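Local coordinates for protein tetraacyldisaccharide 4'-kinase (Aquifex aeolicus, PDB 4ITN) that probably transfers the gamma-phosphate of ATP to the 4'-position of a tetraacyldisaccharide 1-phosphate, forming lipid IVA in lipid A biosynthesis, at residues Val41-Val46 with Ile152-Lys157; Ser116-Lys121 with His143-Arg148; Arg227-Phe232 with Gly272-Thr277. One frame throughout, in Å; residues are numbered along the deposited sequence.

Interactions 1 and 2 lie in the P-loop kinase core, with centres about 18 Å apart. Interaction 2 is nested along the chain within the loop that interaction 1 closes: between strands 38-43 and 150-155 come helix 119-130 and the turn at 143-148, which runs on into strand 150-155. Interaction 3 follows later in sequence, on the opposite side of the chain's centre; its centre is about 33 Å from that of interaction 1 and 42 Å from that of interaction 2. It joins strands 229-233 and 275-277, and long strands 201-212 and 291-300 carry the strand pairing from the core toward it. Interaction 1 includes the first residues of the predicted ATP-binding loop, whereas interaction 3 lies away from it.

Interaction 1. Residues Val41-Val46 with Ile152-Lys157; sequences VGNLSV and ILLLKK
Strand 38-43, which leads into the P-loop, pairs in parallel with strand 150-155 where Val41-Asn43 run beside Ile152-Leu154. Gly42 is held through both its N and its O, in the two peptide groups that flank its CA: the N donates to Ile152 O at 3.2 Å, somewhat bent, and the O receives Leu154 N at 2.8 Å in a nearly straight bond of 172°. Beyond this pair the strands separate, and a water takes over, accepting from Leu44 N and donating to Leu154 O, 2.7 Å from each.

The side chains sort to two faces of the sheet. On the face of Val41 and Leu154, CG1 of Val41 meets CD1 of Leu154 at 4.0 Å. Leu153 points to the other face; its CG stands anti to the backbone N (chi1 -176°), and its CD1 lies against Asn43 CA at 3.6 Å. Leu44 then spreads its two methyls between two leucines: CD1 touches Leu155 CD2 at 3.6 Å, while CD2 meets CD2 of Leu153, the two side chains crossing at about a right angle. Ser45, in the predicted ATP-binding loop, hydrogen-bonds through OG to Asp159, which also accepts from Lys156 N, so one carboxylate ties Ser45 to the backbone at Lys156.

Gln142 and Arg171 both donate to Asn43 O. Strand 134-138 lies beside 38-43, and 182-185 beside 150-155; helix 49-61, which follows the P-loop, covers Val41 through Phe54, Val55 and Leu58.

Interaction 2. Residues Ser116-Lys121 with His143-Arg148; sequences SEDRYK and HRKLHR
The His143 imidazole carries Arg119 CG over one face, 3.5 Å from the ring centroid, and a water at its edge in the ring plane. This CH-pi contact is close, with Arg119 CG 3.2 Å from His143 CD2. The histidine extends its ring toward the start of the helix, its CG anti to the backbone N (chi1 -167°), and CE1 also comes obliquely to Glu117 O. The water at the edge lies 2.8 Å from His143 NE2 and accepts from Tyr120 N, linking the ring to the first turn of the helix. The Arg119 chain bends at chi2, about the CB-CG bond whose CG sits on the imidazole; its guanidinium plane is turned 36° from the ring, and its NH1 and NH2 donate to the backbone oxygens of Asp138 and Asp139.

The Tyr120 ring is met at its edge by Leu146 CD1, while the other methyl, CD2, packs on Arg119 CB at 3.6 Å. The contact joins the loop between strands 134-138 and 150-155 to the N-terminus of helix 119-130, which Asp118 caps: its OD1 accepts from Lys121 N at 2.8 Å, nearly straight and on the anti side of the carboxylate. OD2 makes a salt bridge to Lys121 NZ, whose hydrogen bond is weak, and a long one of 3.7 Å to Lys145 NZ, a three-residue network supplemented by two waters that donate to OD2 and accept from Lys145 NZ, one of them weakly.

His143 to Leu146 form a type I beta turn, closed by Leu146 N to His143 O. Arg148 grips Leu146 O side-on through NE and NH2, both 3.1 Å away, with that oxygen lying in the guanidinium plane. Its NH1 reaches Asn151, and Leu146 also rests on Leu137 of strand 134-138.

Interaction 3. Residues Arg227-Phe232 with Gly272-Thr277; sequences REVIAF and GEIYLT
Thr277 sets CB over one face of the Phe232 ring, 3.7 Å from the centroid in a CH-pi contact, and from there its branches divide. The hydroxyl OG1, anti to the backbone N (chi1 -164°), donates to Phe232 O at 3.0 Å from above the carbonyl plane while lying close to the ring atom CE2; the methyl CG2 comes near CZ. Phe232 holds its ring against this threonine by placing CG between its own N and carbonyl carbon (chi1 64°), and the edge of the ring meets Tyr275 CB.

Strands 252-257, 229-233, 275-277 and 291-300 lie in this order as parallel neighbours, and the central two are joined here by three backbone bonds: Ile230 N to Ile274 O, Leu276 N to Ile230 O at 2.9 Å, and Phe232 N to Leu276 O at 3.2 Å. Ile230 and Tyr275 share one face and lie side by side, pointing the same way, with Ile230 CD1 3.8 Å from Tyr275 CE2; the phenol oxygen beyond accepts from Glu270 N. The other face carries Ala231 and Leu276 and is covered by helix 238-247, whose Leu245 packs against both residues while Phe241 also touches Leu276. Val229 CG1 presses on Leu276 CG at 3.4 Å, tighter than usual for carbons.

At the N-terminal end of the pair, Ile274 CG1 lies over one face of the Arg227 guanidinium, and Gly272 O stands at its edge, 3.6 Å from NH2.

Interaction 1. Residues Val41-Val46 with Ile152-Lys157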
loop_
_atom_site.group_PDB
_atom_site.type_symbol
_atom_site.label_atom_id
_atom_site.label_comp_id
_atom_site.label_asym_id
_atom_site.label_seq_id
_atom_site.Cartn_x
_atom_site.Cartn_y
_atom_site.Cartn_z
ATOM N N VAL A 41 -9.061 -2.840 0.888
ATOM C CA VAL A 41 -7.829 -3.625 0.849
ATOM C C VAL A 41 -7.155 -3.447 2.196
ATOM O O VAL A 41 -7.034 -2.325 2.689
ATOM C CB VAL A 41 -6.851 -3.128 -0.262
ATOM C CG1 VAL A 41 -5.513 -3.883 -0.187
ATOM C CG2 VAL A 41 -7.461 -3.328 -1.638
ATOM N N GLY A 42 -6.728 -4.549 2.810
ATOM C CA GLY A 42 -6.009 -4.465 4.071
ATOM C C GLY A 42 -5.312 -5.748 4.476
ATOM O O GLY A 42 -5.214 -6.694 3.690
ATOM N N ASN A 43 -4.849 -5.786 5.724
ATOM C CA ASN A 43 -4.206 -6.968 6.294
ATOM C C ASN A 43 -4.432 -7.109 7.801
ATOM O O ASN A 43 -4.883 -6.174 8.456
ATOM C CB ASN A 43 -2.699 -6.952 6.025
ATOM C CG ASN A 43 -2.286 -5.887 5.030
ATOM O OD1 ASN A 43 -2.914 -4.836 4.924
ATOM N ND2 ASN A 43 -1.218 -6.156 4.295
ATOM N N LEU A 44 -4.110 -8.283 8.339
ATOM C CA LEU A 44 -4.037 -8.495 9.782
ATOM C C LEU A 44 -2.859 -7.788 10.442
ATOM O O LEU A 44 -2.995 -7.161 11.488
ATOM C CB LEU A 44 -4.018 -9.991 10.091
ATOM C CG LEU A 44 -5.157 -10.768 9.432
ATOM C CD1 LEU A 44 -5.092 -12.245 9.774
ATOM C CD2 LEU A 44 -6.503 -10.182 9.821
ATOM N N SER A 45 -1.702 -7.901 9.802
ATOM C CA SER A 45 -0.483 -7.235 10.232
ATOM C C SER A 45 -0.420 -5.874 9.575
ATOM O O SER A 45 -1.264 -5.547 8.747
ATOM C CB SER A 45 0.755 -8.057 9.881
ATOM O OG SER A 45 0.555 -8.809 8.703
ATOM N N VAL A 46 0.559 -5.066 9.951
ATOM C CA VAL A 46 0.689 -3.767 9.320
ATOM C C VAL A 46 1.006 -3.906 7.831
ATOM O O VAL A 46 1.898 -4.646 7.431
ATOM C CB VAL A 46 1.775 -2.920 10.003
ATOM C CG1 VAL A 46 1.709 -1.482 9.514
ATOM C CG2 VAL A 46 1.614 -2.984 11.513
ATOM N N ILE A 152 -11.176 -7.203 0.755
ATOM C CA ILE A 152 -10.065 -8.000 0.265
ATOM C C ILE A 152 -8.991 -8.002 1.334
ATOM O O ILE A 152 -8.565 -6.948 1.787
ATOM C CB ILE A 152 -9.477 -7.417 -1.030
ATOM C CG1 ILE A 152 -10.507 -7.495 -2.161
ATOM C CG2 ILE A 152 -8.261 -8.210 -1.447
ATOM C CD1 ILE A 152 -10.027 -6.846 -3.447
ATOM N N LEU A 153 -8.577 -9.194 1.755
ATOM C CA LEU A 153 -7.584 -9.337 2.816
ATOM C C LEU A 153 -6.309 -9.884 2.228
ATOM O O LEU A 153 -6.316 -10.935 1.574
ATOM C CB LEU A 153 -8.056 -10.356 3.872
ATOM C CG LEU A 153 -7.149 -10.526 5.096
ATOM C CD1 LEU A 153 -6.967 -9.169 5.759
ATOM C CD2 LEU A 153 -7.733 -11.559 6.123
ATOM N N LEU A 154 -5.211 -9.197 2.491
ATOM C CA LEU A 154 -3.901 -9.692 2.092
ATOM C C LEU A 154 -3.314 -10.462 3.269
ATOM O O LEU A 154 -3.448 -10.039 4.419
ATOM C CB LEU A 154 -2.986 -8.515 1.709
ATOM C CG LEU A 154 -3.063 -8.062 0.240
ATOM C CD1 LEU A 154 -4.499 -7.767 -0.202
ATOM C CD2 LEU A 154 -2.190 -6.832 0.032
ATOM N N LEU A 155 -2.697 -11.603 2.984
ATOM C CA LEU A 155 -2.027 -12.425 3.992
ATOM C C LEU A 155 -0.678 -12.854 3.435
ATOM O O LEU A 155 -0.614 -13.361 2.313
ATOM C CB LEU A 155 -2.817 -13.715 4.243
ATOM C CG LEU A 155 -3.998 -13.803 5.204
ATOM C CD1 LEU A 155 -4.433 -15.259 5.235
ATOM C CD2 LEU A 155 -3.628 -13.319 6.613
ATOM N N LYS A 156 0.393 -12.671 4.202
ATOM C CA LYS A 156 1.684 -13.251 3.822
ATOM C C LYS A 156 1.926 -14.489 4.684
ATOM O O LYS A 156 1.227 -14.705 5.681
ATOM C CB LYS A 156 2.838 -12.238 3.958
ATOM C CG LYS A 156 3.021 -11.667 5.362
ATOM C CD LYS A 156 4.063 -10.553 5.412
ATOM C CE LYS A 156 3.960 -9.793 6.739
ATOM N NZ LYS A 156 4.888 -8.621 6.859
ATOM N N LYS A 157 2.894 -15.308 4.285
ATOM C CA LYS A 157 3.241 -16.523 5.017
ATOM C C LYS A 157 3.457 -16.264 6.512
ATOM O O LYS A 157 2.976 -17.014 7.362
ATOM C CB LYS A 157 4.504 -17.137 4.406
ATOM C CG LYS A 157 4.996 -18.420 5.058
ATOM C CD LYS A 157 6.351 -18.798 4.483
ATOM C CE LYS A 157 6.741 -20.223 4.823
ATOM N NZ LYS A 157 7.993 -20.602 4.109
HETATM O O HOH W 1 -2.587 -10.043 6.947
#

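Interaction 2. Residues Ser116-Lys121 with His143-Arg148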
loop_
_atom_site.group_PDB
_atom_site.type_symbol
_atom_site.label_atom_id
_atom_site.label_comp_id
_atom_site.label_asym_id
_atom_site.label_seq_id
_atom_site.Cartn_x
_atom_site.Cartn_y
_atom_site.Cartn_z
ATOM N N SER A 116 -8.091 10.742 5.063
ATOM C CA SER A 116 -9.030 11.059 6.123
ATOM C C SER A 116 -9.084 9.894 7.084
ATOM O O SER A 116 -9.269 8.760 6.650
ATOM C CB SER A 116 -10.416 11.294 5.522
ATOM O OG SER A 116 -11.244 11.980 6.438
ATOM N N GLU A 117 -8.934 10.171 8.377
ATOM C CA GLU A 117 -9.013 9.136 9.412
ATOM C C GLU A 117 -10.377 8.459 9.415
ATOM O O GLU A 117 -10.482 7.227 9.456
ATOM C CB GLU A 117 -8.726 9.730 10.800
ATOM C CG GLU A 117 -9.275 8.909 11.969
ATOM C CD GLU A 117 -8.599 7.554 12.128
ATOM O OE1 GLU A 117 -7.457 7.401 11.642
ATOM O OE2 GLU A 117 -9.210 6.645 12.740
ATOM N N ASP A 118 -11.428 9.272 9.370
ATOM C CA ASP A 118 -12.770 8.751 9.155
ATOM C C ASP A 118 -12.993 8.557 7.663
ATOM O O ASP A 118 -13.182 9.530 6.923
ATOM C CB ASP A 118 -13.832 9.709 9.707
ATOM C CG ASP A 118 -15.241 9.110 9.661
ATOM O OD1 ASP A 118 -15.818 8.996 8.559
ATOM O OD2 ASP A 118 -15.768 8.750 10.733
ATOM N N ARG A 119 -12.982 7.306 7.212
ATOM C CA ARG A 119 -13.089 7.042 5.784
ATOM C C ARG A 119 -14.418 7.486 5.175
ATOM O O ARG A 119 -14.450 7.900 4.008
ATOM C CB ARG A 119 -12.858 5.560 5.460
ATOM C CG ARG A 119 -11.713 4.904 6.186
ATOM C CD ARG A 119 -10.402 5.599 6.031
ATOM N NE ARG A 119 -9.420 4.841 6.787
ATOM C CZ ARG A 119 -8.560 3.971 6.268
ATOM N NH1 ARG A 119 -8.509 3.754 4.931
ATOM N NH2 ARG A 119 -7.738 3.334 7.110
ATOM N N TYR A 120 -15.508 7.363 5.938
ATOM C CA TYR A 120 -16.828 7.810 5.460
ATOM C C TYR A 120 -16.821 9.310 5.102
ATOM O O TYR A 120 -17.231 9.696 3.995
ATOM C CB TYR A 120 -17.936 7.505 6.491
ATOM C CG TYR A 120 -19.331 7.950 6.078
ATOM C CD1 TYR A 120 -20.107 7.171 5.218
ATOM C CD2 TYR A 120 -19.878 9.139 6.555
ATOM C CE1 TYR A 120 -21.387 7.566 4.835
ATOM C CE2 TYR A 120 -21.165 9.548 6.175
ATOM C CZ TYR A 120 -21.909 8.756 5.322
ATOM O OH TYR A 120 -23.171 9.157 4.962
ATOM N N LYS A 121 -16.372 10.154 6.034
ATOM C CA LYS A 121 -16.297 11.605 5.783
ATOM C C LYS A 121 -15.428 11.915 4.554
ATOM O O LYS A 121 -15.740 12.808 3.770
ATOM C CB LYS A 121 -15.796 12.360 7.019
ATOM C CG LYS A 121 -16.736 12.255 8.213
ATOM C CD LYS A 121 -16.059 12.609 9.539
ATOM C CE LYS A 121 -16.839 12.014 10.715
ATOM N NZ LYS A 121 -16.007 11.775 11.943
ATOM N N HIS A 143 -11.388 -1.071 9.589
ATOM C CA HIS A 143 -12.245 0.113 9.690
ATOM C C HIS A 143 -13.709 -0.280 9.427
ATOM O O HIS A 143 -14.344 0.160 8.447
ATOM C CB HIS A 143 -11.746 1.227 8.741
ATOM C CG HIS A 143 -12.371 2.573 8.997
ATOM N ND1 HIS A 143 -11.936 3.419 9.995
ATOM C CD2 HIS A 143 -13.395 3.209 8.389
ATOM C CE1 HIS A 143 -12.662 4.525 9.994
ATOM N NE2 HIS A 143 -13.562 4.422 8.998
ATOM N N ARG A 144 -14.235 -1.116 10.320
ATOM C CA ARG A 144 -15.517 -1.778 10.115
ATOM C C ARG A 144 -16.705 -0.815 10.096
ATOM O O ARG A 144 -17.760 -1.131 9.559
ATOM C CB ARG A 144 -15.705 -2.870 11.168
ATOM C CG ARG A 144 -14.644 -3.931 11.077
ATOM C CD ARG A 144 -14.931 -5.078 12.013
ATOM N NE ARG A 144 -16.099 -5.853 11.578
ATOM C CZ ARG A 144 -16.600 -6.882 12.251
ATOM N NH1 ARG A 144 -16.033 -7.259 13.389
ATOM N NH2 ARG A 144 -17.669 -7.525 11.790
ATOM N N LYS A 145 -16.513 0.373 10.658
ATOM C CA LYS A 145 -17.544 1.415 10.614
ATOM C C LYS A 145 -17.970 1.808 9.170
ATOM O O LYS A 145 -19.068 2.321 8.934
ATOM C CB LYS A 145 -17.055 2.627 11.415
ATOM C CG LYS A 145 -17.941 3.852 11.376
ATOM C CD LYS A 145 -17.121 5.105 11.722
ATOM C CE LYS A 145 -16.332 4.924 13.004
ATOM N NZ LYS A 145 -15.644 6.175 13.432
ATOM N N LEU A 146 -17.121 1.558 8.185
ATOM C CA LEU A 146 -17.534 1.828 6.799
ATOM C C LEU A 146 -17.830 0.526 6.087
ATOM O O LEU A 146 -16.994 -0.392 6.050
ATOM C CB LEU A 146 -16.457 2.604 6.049
ATOM C CG LEU A 146 -16.708 2.907 4.567
ATOM C CD1 LEU A 146 -17.984 3.700 4.354
ATOM C CD2 LEU A 146 -15.515 3.681 3.995
ATOM N N HIS A 147 -19.031 0.424 5.526
ATOM C CA HIS A 147 -19.395 -0.759 4.760
ATOM C C HIS A 147 -18.524 -0.902 3.524
ATOM O O HIS A 147 -18.307 0.073 2.793
ATOM C CB HIS A 147 -20.855 -0.679 4.277
ATOM C CG HIS A 147 -21.199 -1.721 3.285
ATOM N ND1 HIS A 147 -21.527 -3.031 3.636
ATOM C CD2 HIS A 147 -21.271 -1.706 1.923
ATOM C CE1 HIS A 147 -21.787 -3.735 2.568
ATOM N NE2 HIS A 147 -21.622 -2.942 1.492
ATOM N N ARG A 148 -18.068 -2.120 3.239
ATOM C CA ARG A 148 -17.379 -2.359 1.956
ATOM C C ARG A 148 -18.102 -3.463 1.230
ATOM O O ARG A 148 -18.552 -4.429 1.847
ATOM C CB ARG A 148 -15.878 -2.701 2.137
ATOM C CG ARG A 148 -15.559 -4.075 2.723
ATOM C CD ARG A 148 -15.877 -4.165 4.230
ATOM N NE ARG A 148 -15.532 -2.922 4.932
ATOM C CZ ARG A 148 -14.326 -2.628 5.415
ATOM N NH1 ARG A 148 -13.314 -3.480 5.266
ATOM N NH2 ARG A 148 -14.124 -1.470 6.037
HETATM O O HOH W 2 -18.293 7.822 12.558
HETATM O O HOH W 3 -13.323 7.240 12.310
HETATM O O HOH W 4 -15.802 5.943 8.428
#

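Interaction 3. Residues Arg227-Phe232 with Gly272-Thr277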
loop_
_atom_site.group_PDB
_atom_site.type_symbol
_atom_site.label_atom_id
_atom_site.label_comp_id
_atom_site.label_asym_id
_atom_site.label_seq_id
_atom_site.Cartn_x
_atom_site.Cartn_y
_atom_site.Cartn_z
ATOM N N ARG A 227 26.562 0.548 -17.354
ATOM C CA ARG A 227 26.888 1.573 -16.373
ATOM C C ARG A 227 26.924 1.019 -14.956
ATOM O O ARG A 227 26.301 0.004 -14.655
ATOM C CB ARG A 227 25.883 2.723 -16.452
ATOM C CG ARG A 227 25.567 3.175 -17.867
ATOM C CD ARG A 227 25.794 4.668 -18.024
ATOM N NE ARG A 227 26.516 5.227 -16.885
ATOM C CZ ARG A 227 26.542 6.519 -16.577
ATOM N NH1 ARG A 227 25.887 7.395 -17.325
ATOM N NH2 ARG A 227 27.225 6.935 -15.521
ATOM N N GLU A 228 27.666 1.698 -14.092
ATOM C CA GLU A 228 27.716 1.359 -12.671
ATOM C C GLU A 228 26.941 2.413 -11.886
ATOM O O GLU A 228 26.921 3.578 -12.268
ATOM C CB GLU A 228 29.167 1.239 -12.194
ATOM C CG GLU A 228 29.988 0.276 -13.047
ATOM C CD GLU A 228 31.425 0.138 -12.589
ATOM O OE1 GLU A 228 32.310 0.022 -13.464
ATOM O OE2 GLU A 228 31.667 0.129 -11.361
ATOM N N VAL A 229 26.302 1.999 -10.796
ATOM C CA VAL A 229 25.294 2.816 -10.127
ATOM C C VAL A 229 25.614 3.045 -8.644
ATOM O O VAL A 229 26.175 2.174 -7.989
ATOM C CB VAL A 229 23.878 2.137 -10.269
ATOM C CG1 VAL A 229 22.810 2.882 -9.488
ATOM C CG2 VAL A 229 23.467 1.970 -11.733
ATOM N N ILE A 230 25.279 4.224 -8.125
ATOM C CA ILE A 230 25.317 4.461 -6.686
ATOM C C ILE A 230 23.893 4.256 -6.178
ATOM O O ILE A 230 22.939 4.543 -6.899
ATOM C CB ILE A 230 25.768 5.900 -6.365
ATOM C CG1 ILE A 230 27.054 6.239 -7.126
ATOM C CG2 ILE A 230 25.976 6.084 -4.866
ATOM C CD1 ILE A 230 27.501 7.687 -6.968
ATOM N N ALA A 231 23.744 3.751 -4.956
ATOM C CA ALA A 231 22.425 3.546 -4.363
ATOM C C ALA A 231 22.397 3.982 -2.903
ATOM O O ALA A 231 23.446 4.084 -2.259
ATOM C CB ALA A 231 21.998 2.094 -4.489
ATOM N N PHE A 232 21.196 4.226 -2.385
ATOM C CA PHE A 232 21.014 4.678 -1.006
ATOM C C PHE A 232 19.560 4.478 -0.528
ATOM O O PHE A 232 18.658 4.299 -1.347
ATOM C CB PHE A 232 21.444 6.145 -0.876
ATOM C CG PHE A 232 20.611 7.096 -1.687
ATOM C CD1 PHE A 232 20.923 7.355 -3.016
ATOM C CD2 PHE A 232 19.509 7.727 -1.122
ATOM C CE1 PHE A 232 20.152 8.225 -3.764
ATOM C CE2 PHE A 232 18.736 8.596 -1.863
ATOM C CZ PHE A 232 19.062 8.846 -3.185
ATOM N N GLY A 272 25.972 13.804 -13.692
ATOM C CA GLY A 272 26.477 12.785 -14.593
ATOM C C GLY A 272 26.579 11.370 -14.044
ATOM O O GLY A 272 26.865 10.434 -14.792
ATOM N N GLU A 273 26.367 11.204 -12.745
ATOM C CA GLU A 273 26.345 9.871 -12.163
ATOM C C GLU A 273 24.895 9.410 -12.157
ATOM O O GLU A 273 24.007 10.203 -12.453
ATOM C CB GLU A 273 26.948 9.876 -10.753
ATOM C CG GLU A 273 28.449 10.236 -10.717
ATOM C CD GLU A 273 29.353 9.039 -11.001
ATOM O OE1 GLU A 273 28.889 7.889 -10.823
ATOM O OE2 GLU A 273 30.528 9.244 -11.390
ATOM N N ILE A 274 24.653 8.139 -11.837
ATOM C CA ILE A 274 23.286 7.599 -11.781
ATOM C C ILE A 274 22.988 7.007 -10.400
ATOM O O ILE A 274 23.811 6.275 -9.840
ATOM C CB ILE A 274 23.037 6.540 -12.894
ATOM C CG1 ILE A 274 23.179 7.178 -14.284
ATOM C CG2 ILE A 274 21.656 5.887 -12.745
ATOM C CD1 ILE A 274 22.195 8.332 -14.550
ATOM N N TYR A 275 21.820 7.342 -9.854
ATOM C CA TYR A 275 21.429 6.926 -8.506
ATOM C C TYR A 275 20.173 6.054 -8.519
ATOM O O TYR A 275 19.269 6.271 -9.322
ATOM C CB TYR A 275 21.187 8.157 -7.617
ATOM C CG TYR A 275 22.424 9.006 -7.410
ATOM C CD1 TYR A 275 22.824 9.928 -8.369
ATOM C CD2 TYR A 275 23.187 8.885 -6.259
ATOM C CE1 TYR A 275 23.958 10.705 -8.191
ATOM C CE2 TYR A 275 24.333 9.659 -6.071
ATOM C CZ TYR A 275 24.708 10.568 -7.045
ATOM O OH TYR A 275 25.834 11.342 -6.878
ATOM N N LEU A 276 20.134 5.063 -7.633
ATOM C CA LEU A 276 18.921 4.296 -7.383
ATOM C C LEU A 276 18.551 4.473 -5.916
ATOM O O LEU A 276 19.421 4.382 -5.041
ATOM C CB LEU A 276 19.127 2.813 -7.694
ATOM C CG LEU A 276 19.407 2.430 -9.146
ATOM C CD1 LEU A 276 19.317 0.920 -9.326
ATOM C CD2 LEU A 276 18.414 3.127 -10.042
ATOM N N THR A 277 17.276 4.753 -5.647
ATOM C CA THR A 277 16.793 4.860 -4.270
ATOM C C THR A 277 15.414 4.210 -4.180
ATOM O O THR A 277 14.957 3.627 -5.165
ATOM C CB THR A 277 16.770 6.332 -3.769
ATOM O OG1 THR A 277 16.658 6.367 -2.337
ATOM C CG2 THR A 277 15.625 7.117 -4.396
#